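Local coordinates for oligopeptide-binding protein AppA (Bacillus subtilis, PDB 1XOC) that serves as the extracellular peptide-binding component of an ABC-type oligopeptide permease, taking up tetra- and pentapeptides but not tripeptides, at residues A157-H162 with N175-K180. Sequence-based numbering, arbitrary orientation.
With ZN (zinc ion), chain C.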
ATOM      1  N   ALA A 157       0.082   4.806 -14.104  1.00 28.85           N
ATOM      2  CA  ALA A 157      -0.265   6.168 -14.523  1.00 29.61           C
ATOM      3  C   ALA A 157       0.380   6.504 -15.841  1.00 29.92           C
ATOM      4  O   ALA A 157       1.590   6.342 -15.979  1.00 30.85           O
ATOM      5  CB  ALA A 157       0.194   7.190 -13.475  1.00 30.09           C
ATOM      6  N   ILE A 158      -0.417   7.011 -16.802  1.00 28.50           N
ATOM      7  CA  ILE A 158       0.091   7.299 -18.131  1.00 28.56           C
ATOM      8  C   ILE A 158       0.837   8.654 -18.126  1.00 29.49           C
ATOM      9  O   ILE A 158       0.279   9.725 -17.793  1.00 28.81           O
ATOM     10  CB  ILE A 158      -1.052   7.230 -19.216  1.00 28.85           C
ATOM     11  CG1 ILE A 158      -1.757   5.869 -19.204  1.00 28.70           C
ATOM     12  CG2 ILE A 158      -0.481   7.532 -20.552  1.00 30.61           C
ATOM     13  CD1 ILE A 158      -0.866   4.684 -19.291  1.00 26.96           C
ATOM     14  N   LEU A 159       2.099   8.591 -18.545  1.00 28.84           N
ATOM     15  CA  LEU A 159       2.970   9.765 -18.554  1.00 28.99           C
ATOM     16  C   LEU A 159       3.116  10.362 -19.956  1.00 28.14           C
ATOM     17  O   LEU A 159       3.012   9.643 -20.953  1.00 29.83           O
ATOM     18  CB  LEU A 159       4.354   9.380 -18.032  1.00 29.29           C
ATOM     19  CG  LEU A 159       4.419   8.716 -16.652  1.00 30.99           C
ATOM     20  CD1 LEU A 159       5.845   8.260 -16.381  1.00 34.33           C
ATOM     21  CD2 LEU A 159       3.964   9.663 -15.569  1.00 35.00           C
ATOM     22  N   PRO A 160       3.382  11.681 -20.057  1.00 28.29           N
ATOM     23  CA  PRO A 160       3.531  12.342 -21.339  1.00 28.78           C
ATOM     24  C   PRO A 160       4.918  12.159 -21.982  1.00 28.41           C
ATOM     25  O   PRO A 160       5.927  12.716 -21.510  1.00 29.73           O
ATOM     26  CB  PRO A 160       3.278  13.814 -20.998  1.00 28.48           C
ATOM     27  CG  PRO A 160       3.681  13.938 -19.594  1.00 30.38           C
ATOM     28  CD  PRO A 160       3.401  12.629 -18.944  1.00 28.25           C
ATOM     29  N   LYS A 161       4.958  11.418 -23.083  1.00 29.68           N
ATOM     30  CA  LYS A 161       6.185  11.182 -23.800  1.00 29.39           C
ATOM     31  C   LYS A 161       6.784  12.486 -24.322  1.00 28.72           C
ATOM     32  O   LYS A 161       8.005  12.649 -24.369  1.00 29.04           O
ATOM     33  CB  LYS A 161       5.987  10.225 -24.956  1.00 30.77           C
ATOM     34  CG  LYS A 161       7.267   9.815 -25.630  1.00 30.93           C
ATOM     35  CD  LYS A 161       7.014   8.836 -26.764  1.00 32.59           C
ATOM     36  CE  LYS A 161       8.292   8.420 -27.420  1.00 34.38           C
ATOM     37  NZ  LYS A 161       8.078   7.581 -28.663  1.00 38.09           N
ATOM     38  N   HIS A 162       5.938  13.431 -24.723  1.00 29.15           N
ATOM     39  CA  HIS A 162       6.465  14.680 -25.258  1.00 29.95           C
ATOM     40  C   HIS A 162       7.155  15.513 -24.203  1.00 30.40           C
ATOM     41  O   HIS A 162       7.833  16.494 -24.523  1.00 30.91           O
ATOM     42  CB  HIS A 162       5.379  15.512 -25.956  1.00 31.08           C
ATOM     43  CG  HIS A 162       4.218  15.867 -25.091  1.00 33.57           C
ATOM     44  ND1 HIS A 162       3.003  15.217 -25.186  1.00 38.38           N
ATOM     45  CD2 HIS A 162       4.068  16.820 -24.141  1.00 37.59           C
ATOM     46  CE1 HIS A 162       2.159  15.750 -24.316  1.00 36.21           C
ATOM     47  NE2 HIS A 162       2.784  16.714 -23.657  1.00 34.27           N
ATOM     48  N   ASN A 175      13.783  13.162 -11.760  1.00 29.71           N
ATOM     49  CA  ASN A 175      13.358  14.312 -12.550  1.00 29.67           C
ATOM     50  C   ASN A 175      12.344  15.179 -11.800  1.00 29.19           C
ATOM     51  O   ASN A 175      11.460  14.669 -11.119  1.00 29.68           O
ATOM     52  CB  ASN A 175      12.770  13.817 -13.876  1.00 29.16           C
ATOM     53  CG  ASN A 175      12.724  14.890 -14.936  1.00 29.67           C
ATOM     54  OD1 ASN A 175      13.682  15.049 -15.735  1.00 30.65           O
ATOM     55  ND2 ASN A 175      11.592  15.607 -14.992  1.00 26.19           N
ATOM     56  N   GLU A 176      12.467  16.506 -11.932  1.00 30.52           N
ATOM     57  CA  GLU A 176      11.531  17.448 -11.281  1.00 29.88           C
ATOM     58  C   GLU A 176      10.047  17.243 -11.665  1.00 29.36           C
ATOM     59  O   GLU A 176       9.139  17.638 -10.936  1.00 28.75           O
ATOM     60  CB  GLU A 176      11.961  18.897 -11.584  1.00 31.19           C
ATOM     61  CG  GLU A 176      11.133  19.954 -10.827  1.00 34.09           C
ATOM     62  CD  GLU A 176      11.365  19.941  -9.316  1.00 39.83           C
ATOM     63  OE1 GLU A 176      12.525  20.184  -8.904  1.00 42.92           O
ATOM     64  OE2 GLU A 176      10.401  19.741  -8.533  1.00 40.08           O
ATOM     65  N   PHE A 177       9.816  16.634 -12.813  1.00 28.87           N
ATOM     66  CA  PHE A 177       8.478  16.248 -13.201  1.00 29.13           C
ATOM     67  C   PHE A 177       7.755  15.534 -12.062  1.00 28.96           C
ATOM     68  O   PHE A 177       6.534  15.691 -11.870  1.00 28.12           O
ATOM     69  CB  PHE A 177       8.546  15.321 -14.420  1.00 29.46           C
ATOM     70  CG  PHE A 177       7.193  14.796 -14.893  1.00 30.21           C
ATOM     71  CD1 PHE A 177       6.589  13.718 -14.277  1.00 30.80           C
ATOM     72  CD2 PHE A 177       6.526  15.403 -15.962  1.00 30.10           C
ATOM     73  CE1 PHE A 177       5.360  13.239 -14.717  1.00 29.66           C
ATOM     74  CE2 PHE A 177       5.316  14.919 -16.391  1.00 30.79           C
ATOM     75  CZ  PHE A 177       4.733  13.864 -15.768  1.00 30.53           C
ATOM     76  N   ASN A 178       8.488  14.703 -11.334  1.00 28.11           N
ATOM     77  CA  ASN A 178       7.820  13.779 -10.385  1.00 29.12           C
ATOM     78  C   ASN A 178       7.438  14.459  -9.065  1.00 29.66           C
ATOM     79  O   ASN A 178       6.768  13.867  -8.259  1.00 28.75           O
ATOM     80  CB  ASN A 178       8.756  12.596 -10.088  1.00 28.38           C
ATOM     81  CG  ASN A 178       9.044  11.759 -11.321  1.00 30.38           C
ATOM     82  OD1 ASN A 178       8.152  11.476 -12.098  1.00 30.37           O
ATOM     83  ND2 ASN A 178      10.299  11.385 -11.507  1.00 32.51           N
ATOM     84  N   ARG A 179       7.901  15.688  -8.863  1.00 29.65           N
ATOM     85  CA  ARG A 179       7.657  16.381  -7.614  1.00 30.16           C
ATOM     86  C   ARG A 179       6.945  17.709  -7.793  1.00 30.93           C
ATOM     87  O   ARG A 179       5.864  17.887  -7.278  1.00 33.58           O
ATOM     88  CB  ARG A 179       8.957  16.593  -6.842  1.00 29.93           C
ATOM     89  CG  ARG A 179       9.613  15.321  -6.393  1.00 31.56           C
ATOM     90  CD  ARG A 179      10.949  15.507  -5.697  1.00 32.37           C
ATOM     91  NE  ARG A 179      11.724  16.579  -6.300  1.00 38.28           N
ATOM     92  CZ  ARG A 179      12.543  16.428  -7.321  1.00 39.00           C
ATOM     93  NH1 ARG A 179      12.701  15.243  -7.874  1.00 40.59           N
ATOM     94  NH2 ARG A 179      13.204  17.469  -7.798  1.00 38.05           N
ATOM     95  N   LYS A 180       7.551  18.631  -8.534  1.00 30.59           N
ATOM     96  CA  LYS A 180       6.866  19.924  -8.643  0.50 30.29           C
ATOM     97  C   LYS A 180       6.552  20.411 -10.048  1.00 30.21           C
ATOM     98  O   LYS A 180       5.906  21.427 -10.163  1.00 31.28           O
ATOM     99  CB  LYS A 180       7.571  20.984  -7.783  0.50 29.68           C
ATOM    100  CG  LYS A 180       7.351  20.794  -6.264  0.50 29.27           C
ATOM    101  CD  LYS A 180       8.244  21.658  -5.369  0.50 30.68           C
ATOM    102  CE  LYS A 180       8.105  21.268  -3.899  0.50 28.29           C
ATOM    103  NZ  LYS A 180       8.856  20.047  -3.595  0.50 27.59           N
TER
HETATM  104 ZN    ZN C 521       2.175  13.871 -26.772  0.50 18.55          ZN
HETATM  105  O   HOH W   1       3.393  12.384 -26.188  1.00 26.35           O
HETATM  106  O   HOH W   2       2.054  12.648 -28.657  1.00 45.56           O
HETATM  107  O   HOH W   3       0.637  15.145 -27.579  1.00 25.28           O
HETATM  108  O   HOH W   4       3.413  14.447 -28.490  1.00 42.33           O
HETATM  109  O   HOH W   5       0.789  13.139 -25.708  1.00 34.02           O
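Phe177 bridges the two segments by apolar contact alone, its ring reaching Leu159 and Pro160 across backbones that come no nearer than 10.1 Å between the CA atoms of Leu159 and Phe177. With CG anti to the backbone N (chi1 178°), the ring is carried out from the 3-10 turn to Leu159 and Pro160. Pro160 meets the outer carbons of the ring obliquely, CD lying 3.7 Å from CZ and CG 3.7 Å from CE2, while Leu159 brings a single methyl, CD2, to 3.9 Å from CE1. Ile163, Leu164 and Tyr53 also touch the phenyl group, so a long, flat hydrocarbon suits this buried place. Cutting the ring back to the methyl of an alanine is likely to open a gap between the segments and take from Leu159 CD2 and Pro160 CD and CG the ring they pack on.

Polar bonds shape the 175-180 turn. Glu176 O accepts from both Arg179 N and Lys180 N, and the Glu176 carboxylate forms a salt bridge with Arg179 (OE1 to NH2, 3.0 Å). Buried Asn178 ties the turn to Asn36 through OD1.

Pro160 sits at the N-cap of helix 161-164; its ring cannot cap, and Asp102 OD1 takes the Lys161 N-H instead. Just beyond, His162 ND1 binds a zinc ion at 2.2 Å, five waters completing six ligands, and NE2 bonds to Asp94. In this family 5 solute-binding protein, the contact joins the start of that short helix to a 3-10 turn in the loop leading to strand 188-194.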